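Side-chain contacts in maternal protein tudor (Drosophila melanogaster, PDB 3NTK), which recognises methylated arginines of Aubergine through its last extended Tudor domain, the part described here, and is required for germ cell formation: residues E29-T32 / D33-D37; D47-E50 / G51-C54; R154-Q158 / S159-S163. All coordinates share one frame; numbering follows the deposited sequence.

How the contacts relate
From the N terminus the chain first makes two strands, 4-11 and 16-21, then enters helix 25-38, where contact 1 joins successive turns. The chain runs on to contact 2, a tight turn that closes just before strand 53-58 and starts the four-stranded sheet of the Tudor domain; nearest atoms of these two contacts are about 7 Å apart. Contact 3 comes near the C terminus, closing the hairpin between strands 151-157 and 160-161 in the other, six-stranded sheet. All three are local and follow in series, none nesting or crossing. Contacts 2 and 3 lie on opposite sides of the chain's centre, their own centres about 38 Å apart.

Contact 1. Residues E29-T32 / D33-D37; sequences EQMT and DKLLD
Glu29 meets Asp33 through its carbonyl, which accepts the backbone N-H of Asp33, with Glu29 O and Asp33 N 3.0 Å apart. One step on, Gln30 O accepts Lys34 N at 2.9 Å, a nearly straight bond (167° at the hydrogen). The side chains of this pair run alongside each other, pointing the same way: Gln30, extended beyond CG, brings NE2 to 3.3 Å from Lys34 CE. The lysine touches with this CE methylene, its last bend turning the ammonium aside from the amide. Met31 repeats the backbone bond to Leu35 N, but here the side chains meet on the buried side of the helix. With CG opposite the backbone N (chi1 172°) and two further bends, the methionine sets SD 4.0 Å from Leu35 CG. Thr32 O receives Leu36 N, while its hydroxyl turns back beside its own backbone N (chi1 -61°) and bonds to the carbonyl of Leu28 in the preceding turn. Helix 25-38 is amphipathic here: Glu29, Gln30 and Asp33 are exposed, while Met31 and Leu35 are buried against Leu101 of helix 99-102 and Arg66 of strand 63-72, and Met31 also touches Asp84, Pro104 and Tyr107.

Contact 2. Residues D47-E50 / G51-C54; sequences DLKE and GALC
Lys49 and Ala52 close a type II beta turn, with Ala52 N donating to Lys49 O at 3.1 Å. The bond is fairly straight at the hydrogen (160°), although the donor is tilted from the carbonyl plane. The side chains at the two ends of the turn also meet. Lys49 places CG between its backbone N and carbonyl carbon (chi1 66°), a crowded position that brings this CG methylene to 3.8 Å from Ala52 CB. The alanine methyl points toward the preceding residues, and Ala52 CB lies 3.2 Å from Lys49 O, the same oxygen that accepts the turn bond; on another side, Asp47 O comes to 4.0 Å from Ala52 CB. Beyond CG the lysine is fully extended, and its ammonium makes a long salt bridge with Asp47, Lys49 NZ to Asp47 OD2 3.9 Å, in which both groups are exposed.

At the first corner, Glu50 touches Gly51 N with CB alone; its chain is extended beyond CG, which sits beside the backbone N. Gly51, at the second corner, takes the positive phi (93°) usual for glycine at this position of a type II turn.

The turn leads directly into strand 53-58, at the edge facing strand 63-72: Gly51 and Ala52 form backbone hydrogen bonds with Ile69, and Cys54 does so with Ala67. Ala52 and Cys54 pack on Phe45, while Leu48 reaches Ile69 and, together with Cys54, Phe94 of strand 87-95.

Contact 3. Residues R154-Q158 / S159-S163; sequences RLFYQ and SKNIS
Tyr157 and Lys160 exchange two backbone hydrogen bonds across a type I' beta turn. Tyr157 N donates to Lys160 O at 2.8 Å, lying in the carbonyl plane; in the return bond, Lys160 N to Tyr157 O at 3.1 Å, the donor stands well above the plane of the Tyr157 carbonyl, 68° out of it. At the corner, Ser159 N is satisfied by the side-chain oxygen of Gln139 in strand 137-145, whose backbone also bonds to that of Phe156. The lysine chain, bent at chi2 and chi4, folds back over the turn, where NZ makes a weak hydrogen bond to Gln158 O.

Farther from the turn, Leu155 O serves two donors. It accepts Ile162 N at 3.0 Å and also a water, which donates its other hydrogen to Asn161 OD1 at 2.7 Å, linking the carbonyl to the amide. Asn161 OD1 also lies 3.2 Å from Phe156 CE2, the ring and amide running side by side with their planes 36° apart. Backbone atoms add a CA-H...O contact from Phe156 to Lys160 O, an oxygen already holding Tyr157 N. Ile162 brings CG1 obliquely against Leu155 CD2 and CD1 against Tyr157 CB, and is covered beyond by Leu126 and Phe129 of helix 120-131. Tyr157 OH is hydrogen-bonded to Glu136 OE1.

At the margin of the six-stranded sheet, the short return strand 160-161 passes into helix 162-165. Both corner residues, Gln158 and Ser159, have positive phi: this is a beta hairpin with a two-residue type I' loop, whose left-handed corner conformations suit the twist of antiparallel strands.

Contact 1. Residues E29-T32 / D33-D37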
ATOM      1  N   GLU A  29      -8.538   3.296  -9.860  1.00 28.83           N
ATOM      2  CA  GLU A  29      -8.457   3.166 -11.311  1.00 31.06           C
ATOM      3  C   GLU A  29      -8.665   4.522 -11.975  1.00 30.16           C
ATOM      4  O   GLU A  29      -8.069   4.808 -13.016  1.00 30.76           O
ATOM      5  CB  GLU A  29      -9.498   2.165 -11.818  1.00 35.75           C
ATOM      6  CG  GLU A  29      -9.293   0.755 -11.288  1.00 40.70           C
ATOM      7  CD  GLU A  29     -10.177  -0.262 -11.983  1.00 44.76           C
ATOM      8  OE1 GLU A  29     -11.412  -0.048 -12.019  1.00 46.60           O
ATOM      9  OE2 GLU A  29      -9.637  -1.274 -12.490  1.00 45.09           O
ATOM     10  N   GLN A  30      -9.515   5.354 -11.374  1.00 29.12           N
ATOM     11  CA  GLN A  30      -9.764   6.692 -11.899  1.00 31.56           C
ATOM     12  C   GLN A  30      -8.495   7.514 -11.697  1.00 30.87           C
ATOM     13  O   GLN A  30      -8.061   8.232 -12.594  1.00 29.84           O
ATOM     14  CB  GLN A  30     -10.936   7.364 -11.168  1.00 34.27           C
ATOM     15  CG  GLN A  30     -11.142   8.825 -11.578  1.00 41.59           C
ATOM     16  CD  GLN A  30     -12.314   9.493 -10.875  1.00 45.29           C
ATOM     17  OE1 GLN A  30     -13.461   9.067 -11.014  1.00 48.71           O
ATOM     18  NE2 GLN A  30     -12.030  10.550 -10.121  1.00 47.54           N
ATOM     19  N   MET A  31      -7.898   7.401 -10.511  1.00 29.23           N
ATOM     20  CA  MET A  31      -6.667   8.128 -10.211  1.00 28.55           C
ATOM     21  C   MET A  31      -5.575   7.744 -11.205  1.00 28.43           C
ATOM     22  O   MET A  31      -4.916   8.604 -11.791  1.00 29.12           O
ATOM     23  CB  MET A  31      -6.190   7.810  -8.791  1.00 28.68           C
ATOM     24  CG  MET A  31      -4.812   8.379  -8.449  1.00 31.77           C
ATOM     25  SD  MET A  31      -4.728  10.175  -8.628  1.00 34.57           S
ATOM     26  CE  MET A  31      -5.748  10.674  -7.235  1.00 31.55           C
ATOM     27  N   THR A  32      -5.394   6.442 -11.389  1.00 28.01           N
ATOM     28  CA  THR A  32      -4.387   5.921 -12.301  1.00 28.39           C
ATOM     29  C   THR A  32      -4.595   6.436 -13.723  1.00 29.03           C
ATOM     30  O   THR A  32      -3.636   6.811 -14.395  1.00 29.07           O
ATOM     31  CB  THR A  32      -4.402   4.385 -12.283  1.00 30.02           C
ATOM     32  OG1 THR A  32      -4.101   3.940 -10.953  1.00 28.95           O
ATOM     33  CG2 THR A  32      -3.370   3.815 -13.253  1.00 29.72           C
ATOM     34  N   ASP A  33      -5.844   6.462 -14.177  1.00 29.87           N
ATOM     35  CA  ASP A  33      -6.149   6.956 -15.517  1.00 32.64           C
ATOM     36  C   ASP A  33      -5.807   8.445 -15.642  1.00 31.29           C
ATOM     37  O   ASP A  33      -5.177   8.866 -16.617  1.00 31.44           O
ATOM     38  CB  ASP A  33      -7.631   6.744 -15.853  1.00 36.74           C
ATOM     39  CG  ASP A  33      -7.986   5.279 -16.071  1.00 41.85           C
ATOM     40  OD1 ASP A  33      -7.296   4.607 -16.867  1.00 44.22           O
ATOM     41  OD2 ASP A  33      -8.964   4.801 -15.455  1.00 44.93           O
ATOM     42  N   LYS A  34      -6.221   9.239 -14.653  1.00 30.37           N
ATOM     43  CA  LYS A  34      -5.958  10.677 -14.664  1.00 31.52           C
ATOM     44  C   LYS A  34      -4.466  10.995 -14.651  1.00 31.34           C
ATOM     45  O   LYS A  34      -4.018  11.943 -15.301  1.00 30.73           O
ATOM     46  CB  LYS A  34      -6.633  11.359 -13.469  1.00 33.33           C
ATOM     47  CG  LYS A  34      -8.155  11.374 -13.534  1.00 37.46           C
ATOM     48  CD  LYS A  34      -8.741  12.171 -12.380  1.00 40.75           C
ATOM     49  CE  LYS A  34     -10.260  12.116 -12.389  1.00 43.71           C
ATOM     50  NZ  LYS A  34     -10.821  12.589 -13.685  1.00 47.11           N
ATOM     51  N   LEU A  35      -3.698  10.210 -13.905  1.00 30.53           N
ATOM     52  CA  LEU A  35      -2.259  10.422 -13.828  1.00 31.10           C
ATOM     53  C   LEU A  35      -1.610  10.091 -15.159  1.00 31.44           C
ATOM     54  O   LEU A  35      -0.696  10.785 -15.602  1.00 32.94           O
ATOM     55  CB  LEU A  35      -1.639   9.547 -12.737  1.00 32.44           C
ATOM     56  CG  LEU A  35      -1.797  10.016 -11.289  1.00 31.85           C
ATOM     57  CD1 LEU A  35      -1.096   9.031 -10.365  1.00 32.73           C
ATOM     58  CD2 LEU A  35      -1.201  11.398 -11.131  1.00 33.58           C
ATOM     59  N   LEU A  36      -2.093   9.031 -15.796  1.00 30.96           N
ATOM     60  CA  LEU A  36      -1.550   8.597 -17.076  1.00 33.13           C
ATOM     61  C   LEU A  36      -1.834   9.616 -18.175  1.00 34.15           C
ATOM     62  O   LEU A  36      -1.011   9.833 -19.062  1.00 34.69           O
ATOM     63  CB  LEU A  36      -2.145   7.245 -17.468  1.00 34.90           C
ATOM     64  CG  LEU A  36      -1.575   6.617 -18.743  1.00 37.40           C
ATOM     65  CD1 LEU A  36      -0.115   6.241 -18.518  1.00 37.09           C
ATOM     66  CD2 LEU A  36      -2.393   5.391 -19.124  1.00 37.81           C
ATOM     67  N   ASP A  37      -2.997  10.250 -18.104  1.00 35.06           N
ATOM     68  CA  ASP A  37      -3.377  11.233 -19.108  1.00 36.49           C
ATOM     69  C   ASP A  37      -2.577  12.530 -18.980  1.00 34.31           C
ATOM     70  O   ASP A  37      -2.234  13.154 -19.983  1.00 34.13           O
ATOM     71  CB  ASP A  37      -4.872  11.534 -18.997  1.00 41.16           C
ATOM     72  CG  ASP A  37      -5.482  11.960 -20.321  1.00 47.64           C
ATOM     73  OD1 ASP A  37      -4.956  12.907 -20.947  1.00 49.27           O
ATOM     74  OD2 ASP A  37      -6.492  11.346 -20.735  1.00 51.35           O
TER

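Contact 2. Residues D47-E50 / G51-C54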
ATOM      1  N   ASP A  47      11.122  20.703  -5.132  1.00 43.16           N
ATOM      2  CA  ASP A  47      11.068  21.006  -3.701  1.00 44.89           C
ATOM      3  C   ASP A  47      11.182  19.715  -2.893  1.00 44.03           C
ATOM      4  O   ASP A  47      10.259  19.341  -2.170  1.00 43.44           O
ATOM      5  CB  ASP A  47       9.750  21.710  -3.355  1.00 47.31           C
ATOM      6  CG  ASP A  47       9.640  22.051  -1.877  1.00 50.49           C
ATOM      7  OD1 ASP A  47      10.486  22.826  -1.381  1.00 52.87           O
ATOM      8  OD2 ASP A  47       8.711  21.543  -1.209  1.00 51.79           O
ATOM      9  N   LEU A  48      12.322  19.039  -3.014  1.00 42.93           N
ATOM     10  CA  LEU A  48      12.531  17.781  -2.309  1.00 42.12           C
ATOM     11  C   LEU A  48      12.759  17.954  -0.814  1.00 41.98           C
ATOM     12  O   LEU A  48      13.788  18.473  -0.381  1.00 41.19           O
ATOM     13  CB  LEU A  48      13.706  17.015  -2.926  1.00 41.99           C
ATOM     14  CG  LEU A  48      13.604  16.743  -4.429  1.00 42.27           C
ATOM     15  CD1 LEU A  48      14.768  15.855  -4.865  1.00 42.79           C
ATOM     16  CD2 LEU A  48      12.276  16.076  -4.749  1.00 41.44           C
ATOM     17  N   LYS A  49      11.782  17.504  -0.033  1.00 41.00           N
ATOM     18  CA  LYS A  49      11.846  17.579   1.419  1.00 40.72           C
ATOM     19  C   LYS A  49      10.981  16.452   1.964  1.00 39.52           C
ATOM     20  O   LYS A  49       9.988  16.073   1.344  1.00 38.14           O
ATOM     21  CB  LYS A  49      11.304  18.926   1.906  1.00 42.53           C
ATOM     22  CG  LYS A  49       9.819  19.121   1.646  1.00 45.01           C
ATOM     23  CD  LYS A  49       9.326  20.457   2.177  1.00 49.23           C
ATOM     24  CE  LYS A  49       7.832  20.635   1.926  1.00 50.87           C
ATOM     25  NZ  LYS A  49       7.334  21.940   2.451  1.00 53.98           N
ATOM     26  N   GLU A  50      11.358  15.907   3.115  1.00 39.21           N
ATOM     27  CA  GLU A  50      10.582  14.828   3.711  1.00 38.98           C
ATOM     28  C   GLU A  50       9.136  15.278   3.887  1.00 37.00           C
ATOM     29  O   GLU A  50       8.871  16.411   4.293  1.00 37.19           O
ATOM     30  CB  GLU A  50      11.169  14.429   5.069  1.00 41.84           C
ATOM     31  CG  GLU A  50      12.622  13.968   5.020  1.00 46.42           C
ATOM     32  CD  GLU A  50      13.114  13.440   6.360  1.00 50.13           C
ATOM     33  OE1 GLU A  50      12.935  14.144   7.380  1.00 51.21           O
ATOM     34  OE2 GLU A  50      13.683  12.325   6.393  1.00 51.66           O
ATOM     35  N   GLY A  51       8.201  14.390   3.565  1.00 34.61           N
ATOM     36  CA  GLY A  51       6.795  14.716   3.706  1.00 31.77           C
ATOM     37  C   GLY A  51       6.140  15.282   2.457  1.00 29.97           C
ATOM     38  O   GLY A  51       4.919  15.261   2.333  1.00 28.76           O
ATOM     39  N   ALA A  52       6.946  15.783   1.528  1.00 30.04           N
ATOM     40  CA  ALA A  52       6.418  16.364   0.300  1.00 28.58           C
ATOM     41  C   ALA A  52       5.680  15.335  -0.540  1.00 28.73           C
ATOM     42  O   ALA A  52       6.119  14.189  -0.663  1.00 27.20           O
ATOM     43  CB  ALA A  52       7.548  16.980  -0.514  1.00 30.29           C
ATOM     44  N   LEU A  53       4.557  15.754  -1.117  1.00 27.28           N
ATOM     45  CA  LEU A  53       3.755  14.877  -1.961  1.00 29.90           C
ATOM     46  C   LEU A  53       4.037  15.250  -3.413  1.00 29.34           C
ATOM     47  O   LEU A  53       4.149  16.431  -3.747  1.00 31.02           O
ATOM     48  CB  LEU A  53       2.267  15.067  -1.657  1.00 32.66           C
ATOM     49  CG  LEU A  53       1.395  13.818  -1.768  1.00 38.04           C
ATOM     50  CD1 LEU A  53       1.843  12.799  -0.717  1.00 38.44           C
ATOM     51  CD2 LEU A  53      -0.067  14.188  -1.556  1.00 39.27           C
ATOM     52  N   CYS A  54       4.159  14.248  -4.276  1.00 27.36           N
ATOM     53  CA  CYS A  54       4.436  14.510  -5.679  1.00 25.98           C
ATOM     54  C   CYS A  54       4.097  13.285  -6.514  1.00 24.84           C
ATOM     55  O   CYS A  54       3.417  12.367  -6.056  1.00 23.10           O
ATOM     56  CB  CYS A  54       5.919  14.847  -5.858  1.00 28.03           C
ATOM     57  SG  CYS A  54       7.036  13.473  -5.417  1.00 32.32           S
TER

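Contact 3. Residues R154-Q158 / S159-S163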
ATOM      1  N   ARG A 154      -8.247  -8.300  11.594  1.00 25.99           N
ATOM      2  CA  ARG A 154      -8.294  -9.751  11.715  1.00 26.97           C
ATOM      3  C   ARG A 154      -8.351 -10.163  10.251  1.00 25.31           C
ATOM      4  O   ARG A 154      -9.154  -9.629   9.481  1.00 25.43           O
ATOM      5  CB  ARG A 154      -9.549 -10.220  12.446  1.00 28.43           C
ATOM      6  CG  ARG A 154      -9.517  -9.971  13.935  1.00 34.65           C
ATOM      7  CD  ARG A 154     -10.818 -10.408  14.579  1.00 39.81           C
ATOM      8  NE  ARG A 154     -10.914  -9.950  15.961  1.00 45.45           N
ATOM      9  CZ  ARG A 154     -12.043  -9.920  16.660  1.00 45.93           C
ATOM     10  NH1 ARG A 154     -13.178 -10.326  16.108  1.00 47.09           N
ATOM     11  NH2 ARG A 154     -12.041  -9.474  17.908  1.00 48.82           N
ATOM     12  N   LEU A 155      -7.493 -11.099   9.867  1.00 24.20           N
ATOM     13  CA  LEU A 155      -7.408 -11.534   8.479  1.00 24.27           C
ATOM     14  C   LEU A 155      -8.173 -12.819   8.177  1.00 24.06           C
ATOM     15  O   LEU A 155      -8.179 -13.764   8.974  1.00 24.01           O
ATOM     16  CB  LEU A 155      -5.932 -11.706   8.101  1.00 26.32           C
ATOM     17  CG  LEU A 155      -5.564 -12.054   6.656  1.00 26.86           C
ATOM     18  CD1 LEU A 155      -5.945 -10.911   5.736  1.00 27.29           C
ATOM     19  CD2 LEU A 155      -4.068 -12.339   6.569  1.00 29.22           C
ATOM     20  N   PHE A 156      -8.816 -12.840   7.015  1.00 24.67           N
ATOM     21  CA  PHE A 156      -9.580 -13.998   6.572  1.00 24.49           C
ATOM     22  C   PHE A 156      -9.230 -14.354   5.136  1.00 24.99           C
ATOM     23  O   PHE A 156      -8.795 -13.506   4.352  1.00 23.65           O
ATOM     24  CB  PHE A 156     -11.085 -13.729   6.663  1.00 26.11           C
ATOM     25  CG  PHE A 156     -11.562 -13.402   8.051  1.00 28.87           C
ATOM     26  CD1 PHE A 156     -11.251 -12.180   8.637  1.00 31.23           C
ATOM     27  CD2 PHE A 156     -12.306 -14.325   8.779  1.00 31.59           C
ATOM     28  CE1 PHE A 156     -11.671 -11.881   9.933  1.00 32.70           C
ATOM     29  CE2 PHE A 156     -12.732 -14.036  10.077  1.00 33.19           C
ATOM     30  CZ  PHE A 156     -12.412 -12.811  10.654  1.00 33.39           C
ATOM     31  N   TYR A 157      -9.421 -15.621   4.794  1.00 25.14           N
ATOM     32  CA  TYR A 157      -9.154 -16.095   3.446  1.00 26.79           C
ATOM     33  C   TYR A 157     -10.333 -16.995   3.094  1.00 29.22           C
ATOM     34  O   TYR A 157     -10.608 -17.966   3.797  1.00 28.17           O
ATOM     35  CB  TYR A 157      -7.840 -16.869   3.405  1.00 27.55           C
ATOM     36  CG  TYR A 157      -7.465 -17.340   2.025  1.00 31.31           C
ATOM     37  CD1 TYR A 157      -7.312 -16.437   0.972  1.00 33.06           C
ATOM     38  CD2 TYR A 157      -7.265 -18.694   1.768  1.00 34.60           C
ATOM     39  CE1 TYR A 157      -6.969 -16.875  -0.307  1.00 36.84           C
ATOM     40  CE2 TYR A 157      -6.922 -19.141   0.502  1.00 36.44           C
ATOM     41  CZ  TYR A 157      -6.776 -18.231  -0.527  1.00 37.09           C
ATOM     42  OH  TYR A 157      -6.437 -18.690  -1.773  1.00 39.40           O
ATOM     43  N   GLN A 158     -11.032 -16.659   2.015  1.00 32.40           N
ATOM     44  CA  GLN A 158     -12.218 -17.404   1.612  1.00 34.80           C
ATOM     45  C   GLN A 158     -13.232 -17.270   2.749  1.00 35.13           C
ATOM     46  O   GLN A 158     -13.993 -18.187   3.045  1.00 35.54           O
ATOM     47  CB  GLN A 158     -11.877 -18.871   1.354  1.00 36.96           C
ATOM     48  CG  GLN A 158     -11.018 -19.081   0.117  1.00 40.70           C
ATOM     49  CD  GLN A 158     -10.820 -20.546  -0.209  1.00 43.72           C
ATOM     50  OE1 GLN A 158     -11.779 -21.317  -0.248  1.00 46.63           O
ATOM     51  NE2 GLN A 158      -9.575 -20.938  -0.458  1.00 45.17           N
ATOM     52  N   SER A 159     -13.213 -16.102   3.386  1.00 35.94           N
ATOM     53  CA  SER A 159     -14.112 -15.777   4.490  1.00 36.33           C
ATOM     54  C   SER A 159     -13.933 -16.623   5.751  1.00 35.96           C
ATOM     55  O   SER A 159     -14.831 -16.688   6.591  1.00 36.81           O
ATOM     56  CB  SER A 159     -15.568 -15.845   4.018  1.00 38.59           C
ATOM     57  OG  SER A 159     -15.813 -14.851   3.035  1.00 40.70           O
ATOM     58  N   LYS A 160     -12.776 -17.265   5.882  1.00 34.66           N
ATOM     59  CA  LYS A 160     -12.477 -18.075   7.064  1.00 33.63           C
ATOM     60  C   LYS A 160     -11.249 -17.491   7.762  1.00 32.11           C
ATOM     61  O   LYS A 160     -10.344 -16.981   7.100  1.00 28.24           O
ATOM     62  CB  LYS A 160     -12.186 -19.523   6.666  1.00 35.98           C
ATOM     63  CG  LYS A 160     -13.327 -20.219   5.946  1.00 39.57           C
ATOM     64  CD  LYS A 160     -14.557 -20.322   6.828  1.00 42.85           C
ATOM     65  CE  LYS A 160     -15.748 -20.846   6.040  1.00 45.64           C
ATOM     66  NZ  LYS A 160     -16.089 -19.928   4.914  1.00 47.96           N
ATOM     67  N   ASN A 161     -11.219 -17.553   9.093  1.00 31.52           N
ATOM     68  CA  ASN A 161     -10.071 -17.036   9.837  1.00 31.98           C
ATOM     69  C   ASN A 161      -8.807 -17.632   9.229  1.00 31.50           C
ATOM     70  O   ASN A 161      -8.715 -18.847   9.039  1.00 29.91           O
ATOM     71  CB  ASN A 161     -10.173 -17.408  11.317  1.00 36.23           C
ATOM     72  CG  ASN A 161     -11.061 -16.459  12.099  1.00 41.23           C
ATOM     73  OD1 ASN A 161     -10.749 -15.277  12.242  1.00 44.73           O
ATOM     74  ND2 ASN A 161     -12.173 -16.975  12.611  1.00 44.36           N
ATOM     75  N   ILE A 162      -7.840 -16.772   8.919  1.00 28.22           N
ATOM     76  CA  ILE A 162      -6.594 -17.198   8.297  1.00 29.27           C
ATOM     77  C   ILE A 162      -5.944 -18.416   8.962  1.00 30.36           C
ATOM     78  O   ILE A 162      -5.458 -19.315   8.275  1.00 29.59           O
ATOM     79  CB  ILE A 162      -5.582 -16.020   8.244  1.00 29.39           C
ATOM     80  CG1 ILE A 162      -4.359 -16.411   7.412  1.00 29.76           C
ATOM     81  CG2 ILE A 162      -5.184 -15.611   9.645  1.00 28.72           C
ATOM     82  CD1 ILE A 162      -4.668 -16.637   5.945  1.00 30.45           C
ATOM     83  N   SER A 163      -5.952 -18.452  10.290  1.00 31.23           N
ATOM     84  CA  SER A 163      -5.356 -19.564  11.025  1.00 34.52           C
ATOM     85  C   SER A 163      -5.949 -20.913  10.607  1.00 36.50           C
ATOM     86  O   SER A 163      -5.279 -21.944  10.679  1.00 36.67           O
ATOM     87  CB  SER A 163      -5.546 -19.357  12.529  1.00 34.57           C
ATOM     88  OG  SER A 163      -5.007 -20.437  13.269  1.00 40.78           O
TER
HETATM   89  O   HOH W   1      -8.286 -14.296  11.751  1.00 29.79           O